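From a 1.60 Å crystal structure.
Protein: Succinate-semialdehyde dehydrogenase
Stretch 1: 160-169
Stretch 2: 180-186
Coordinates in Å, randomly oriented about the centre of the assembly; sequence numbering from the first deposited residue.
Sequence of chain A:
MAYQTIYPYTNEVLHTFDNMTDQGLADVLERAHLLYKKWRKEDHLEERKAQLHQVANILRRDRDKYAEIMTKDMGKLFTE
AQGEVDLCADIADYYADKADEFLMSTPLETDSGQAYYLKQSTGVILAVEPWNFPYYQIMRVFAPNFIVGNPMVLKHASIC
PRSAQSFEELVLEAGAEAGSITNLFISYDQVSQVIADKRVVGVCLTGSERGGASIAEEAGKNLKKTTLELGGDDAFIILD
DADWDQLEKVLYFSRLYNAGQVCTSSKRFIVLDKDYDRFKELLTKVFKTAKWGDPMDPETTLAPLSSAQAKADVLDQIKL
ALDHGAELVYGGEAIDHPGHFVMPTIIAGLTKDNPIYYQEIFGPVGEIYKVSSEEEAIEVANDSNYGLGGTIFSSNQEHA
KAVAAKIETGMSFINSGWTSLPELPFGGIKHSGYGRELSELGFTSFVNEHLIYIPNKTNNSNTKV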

# COMPACT_ATOMS: atom_id res chain seq x y z
N CYS A 160 -22.98 -3.77 14.98
CA CYS A 160 -22.42 -4.89 15.73
C CYS A 160 -21.54 -4.46 16.92
O CYS A 160 -20.39 -4.87 17.06
CB CYS A 160 -21.72 -5.91 14.82
SG CYS A 160 -20.36 -5.30 13.82
N PRO A 161 -22.11 -3.64 17.82
CA PRO A 161 -21.30 -3.14 18.93
C PRO A 161 -20.99 -4.20 19.98
O PRO A 161 -19.96 -4.10 20.62
CB PRO A 161 -22.17 -2.03 19.51
CG PRO A 161 -23.57 -2.45 19.20
CD PRO A 161 -23.51 -3.18 17.90
N ARG A 162 -21.85 -5.20 20.17
CA ARG A 162 -21.53 -6.26 21.13
C ARG A 162 -20.40 -7.14 20.61
O ARG A 162 -19.51 -7.54 21.37
CB ARG A 162 -22.76 -7.10 21.49
CG ARG A 162 -22.48 -8.19 22.51
CD ARG A 162 -21.98 -7.66 23.86
NE ARG A 162 -21.73 -8.80 24.74
CZ ARG A 162 -20.63 -8.97 25.47
NH1 ARG A 162 -19.67 -8.05 25.48
NH2 ARG A 162 -20.51 -10.06 26.22
N SER A 163 -20.41 -7.42 19.31
CA SER A 163 -19.31 -8.16 18.69
C SER A 163 -18.00 -7.41 18.93
O SER A 163 -17.00 -8.00 19.35
CB SER A 163 -19.55 -8.35 17.19
OG SER A 163 -20.75 -9.07 16.93
N ALA A 164 -18.02 -6.10 18.71
CA ALA A 164 -16.82 -5.28 18.81
C ALA A 164 -16.33 -5.21 20.25
O ALA A 164 -15.14 -5.35 20.52
CB ALA A 164 -17.10 -3.88 18.30
N GLN A 165 -17.25 -4.97 21.17
CA GLN A 165 -16.89 -4.87 22.57
C GLN A 165 -16.36 -6.20 23.11
O GLN A 165 -15.35 -6.23 23.82
CB GLN A 165 -18.12 -4.44 23.38
CG GLN A 165 -17.92 -4.52 24.88
CD GLN A 165 -19.21 -4.30 25.64
OE1 GLN A 165 -20.12 -5.14 25.61
NE2 GLN A 165 -19.31 -3.15 26.31
N SER A 166 -17.03 -7.29 22.77
CA SER A 166 -16.63 -8.61 23.25
C SER A 166 -15.29 -9.05 22.67
O SER A 166 -14.60 -9.86 23.28
CB SER A 166 -17.70 -9.65 22.95
OG SER A 166 -17.92 -9.79 21.55
N PHE A 167 -14.91 -8.53 21.50
CA PHE A 167 -13.62 -8.90 20.94
C PHE A 167 -12.49 -8.33 21.79
O PHE A 167 -11.52 -9.04 22.12
CB PHE A 167 -13.48 -8.46 19.47
CG PHE A 167 -12.33 -9.14 18.75
CD1 PHE A 167 -11.02 -8.71 18.94
CD2 PHE A 167 -12.57 -10.23 17.92
CE1 PHE A 167 -9.97 -9.35 18.29
CE2 PHE A 167 -11.53 -10.87 17.27
CZ PHE A 167 -10.23 -10.42 17.45
N GLU A 168 -12.61 -7.06 22.16
CA GLU A 168 -11.67 -6.46 23.10
C GLU A 168 -11.64 -7.25 24.41
O GLU A 168 -10.56 -7.53 24.93
CB GLU A 168 -12.02 -5.00 23.40
CG GLU A 168 -11.10 -4.38 24.45
CD GLU A 168 -11.49 -2.97 24.84
OE1 GLU A 168 -12.00 -2.22 23.98
OE2 GLU A 168 -11.30 -2.60 26.01
N GLU A 169 -12.81 -7.63 24.92
CA GLU A 169 -12.89 -8.38 26.18
C GLU A 169 -12.19 -9.74 26.06
O GLU A 169 -11.52 -10.18 27.00
CB GLU A 169 -14.35 -8.55 26.60
CG GLU A 169 -14.97 -7.26 27.11
CD GLU A 169 -16.49 -7.30 27.19
OE1 GLU A 169 -17.10 -8.31 26.78
OE2 GLU A 169 -17.07 -6.30 27.67
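Stretch 2, residues 180-186: SITNLFI

Stretch 2 runs back along the helix of stretch 1 in nearly the opposite sense. Residues 181-183 are extended strand, with phi/psi near -144/139, -132/127 and -75/139, and their axis makes an angle of 151° with that of helix 161-169 (signed crossing angle -151°), approaching it to 7.4 Å. The register therefore descends the helix as the strand advances: the CA of Thr-182 lies 5.8 Å from the CA of Glu-168, the CA of Asn-183 lies 6.0 Å from the CA of Gln-165, and the CA of Phe-185 lies 7.8 Å from the CA of Pro-161. The steps between these helix partners are three and four residues, close to one turn each, so a single face of the helix meets the incoming chain.

Glu-168 covers the most surface and carries the one direct hydrogen bond of the contact. Its CA-CB bond points toward the strand, and chi1 and chi2 are both t, so the extended side chain brings its carboxylate to the backbone. Asn-183 N donates to Glu-168 OE1 at 2.8 Å with an angle of 158°. Glu-168 OE1 also accepts from a water whose oxygen lies 2.7 Å away, and that water also donates to Asn-183 O, its oxygen lying 2.8 Å from that carbonyl. Lower on the side chain, Glu-168 CG packs 3.6 Å from Ile-181 O.

Asn-183 answers from the strand. Its CA-CB bond also points toward the other stretch, and chi1 is t. Asn-183 OD1 lies 3.3 Å from Ala-164 CB; Asn-183 ND2 comes to 4.0 Å from Gln-165 N, a contact and not a hydrogen bond. The CA-CB bond of Ala-164 points toward the strand.

Phe-185 closes the contact at the start of the helix. Its CA-CB bond points sideways, but with chi1 m the ring reaches in: Phe-185 CE1 lies 3.4 Å from Pro-161 CB, and Phe-185 CZ lies 4.2 Å from Gln-165 CB, both contacts oblique to the ring. At the other end, Ile-181 does much the same, Ile-181 CD1 meeting Phe-167 CE1 at 4.1 Å. Along stretch 2, apolar contacts by Ile-181 and Phe-185 lie on either side of Asn-183.

The rule to be read here is economical: Pro-161, Ala-164, Gln-165, Phe-167 and Glu-168 form the track, Asn-183 packs its side chain against Ala-164, and Glu-168 accepts a hydrogen bond from the main-chain amide of Asn-183.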

# COMPACT_ATOMS: atom_id res chain seq x y z
N SER A 180 -3.60 -3.80 23.50
CA SER A 180 -3.31 -4.68 22.36
C SER A 180 -4.37 -4.50 21.27
O SER A 180 -4.05 -4.39 20.08
CB SER A 180 -3.22 -6.15 22.81
OG SER A 180 -2.09 -6.35 23.65
N ILE A 181 -5.63 -4.47 21.68
CA ILE A 181 -6.70 -3.98 20.83
C ILE A 181 -7.72 -3.25 21.69
O ILE A 181 -8.03 -3.68 22.80
CB ILE A 181 -7.35 -5.10 19.96
CG1 ILE A 181 -8.29 -4.49 18.91
CG2 ILE A 181 -8.07 -6.13 20.83
CD1 ILE A 181 -8.73 -5.48 17.84
N THR A 182 -8.22 -2.12 21.20
CA THR A 182 -9.24 -1.38 21.93
C THR A 182 -10.37 -1.02 20.98
O THR A 182 -10.14 -0.43 19.92
CB THR A 182 -8.68 -0.10 22.55
OG1 THR A 182 -7.53 -0.42 23.34
CG2 THR A 182 -9.73 0.58 23.43
N ASN A 183 -11.59 -1.37 21.37
CA ASN A 183 -12.75 -0.98 20.58
C ASN A 183 -13.06 0.50 20.78
O ASN A 183 -12.99 1.02 21.90
CB ASN A 183 -13.96 -1.82 20.97
CG ASN A 183 -15.19 -1.40 20.23
OD1 ASN A 183 -15.18 -1.32 19.00
ND2 ASN A 183 -16.25 -1.06 20.96
N LEU A 184 -13.40 1.19 19.70
CA LEU A 184 -13.74 2.61 19.78
C LEU A 184 -15.18 2.88 19.35
O LEU A 184 -15.50 2.83 18.16
CB LEU A 184 -12.81 3.43 18.88
CG LEU A 184 -11.31 3.16 18.90
CD1 LEU A 184 -10.61 4.07 17.89
CD2 LEU A 184 -10.73 3.38 20.30
N PHE A 185 -16.06 3.15 20.32
CA PHE A 185 -17.42 3.55 19.99
C PHE A 185 -17.38 5.05 19.67
O PHE A 185 -17.72 5.88 20.50
CB PHE A 185 -18.38 3.28 21.15
CG PHE A 185 -18.74 1.82 21.33
CD1 PHE A 185 -19.05 1.02 20.23
CD2 PHE A 185 -18.79 1.25 22.59
CE1 PHE A 185 -19.39 -0.31 20.39
CE2 PHE A 185 -19.13 -0.09 22.76
CZ PHE A 185 -19.43 -0.87 21.65
N ILE A 186 -16.93 5.38 18.45
CA ILE A 186 -16.70 6.78 18.10
C ILE A 186 -17.44 7.24 16.84
O ILE A 186 -17.93 6.43 16.04
CB ILE A 186 -15.19 7.08 17.92
CG1 ILE A 186 -14.57 6.11 16.90
CG2 ILE A 186 -14.47 7.00 19.27
CD1 ILE A 186 -13.15 6.49 16.49
O HOH W 1 -13.18 0.13 24.59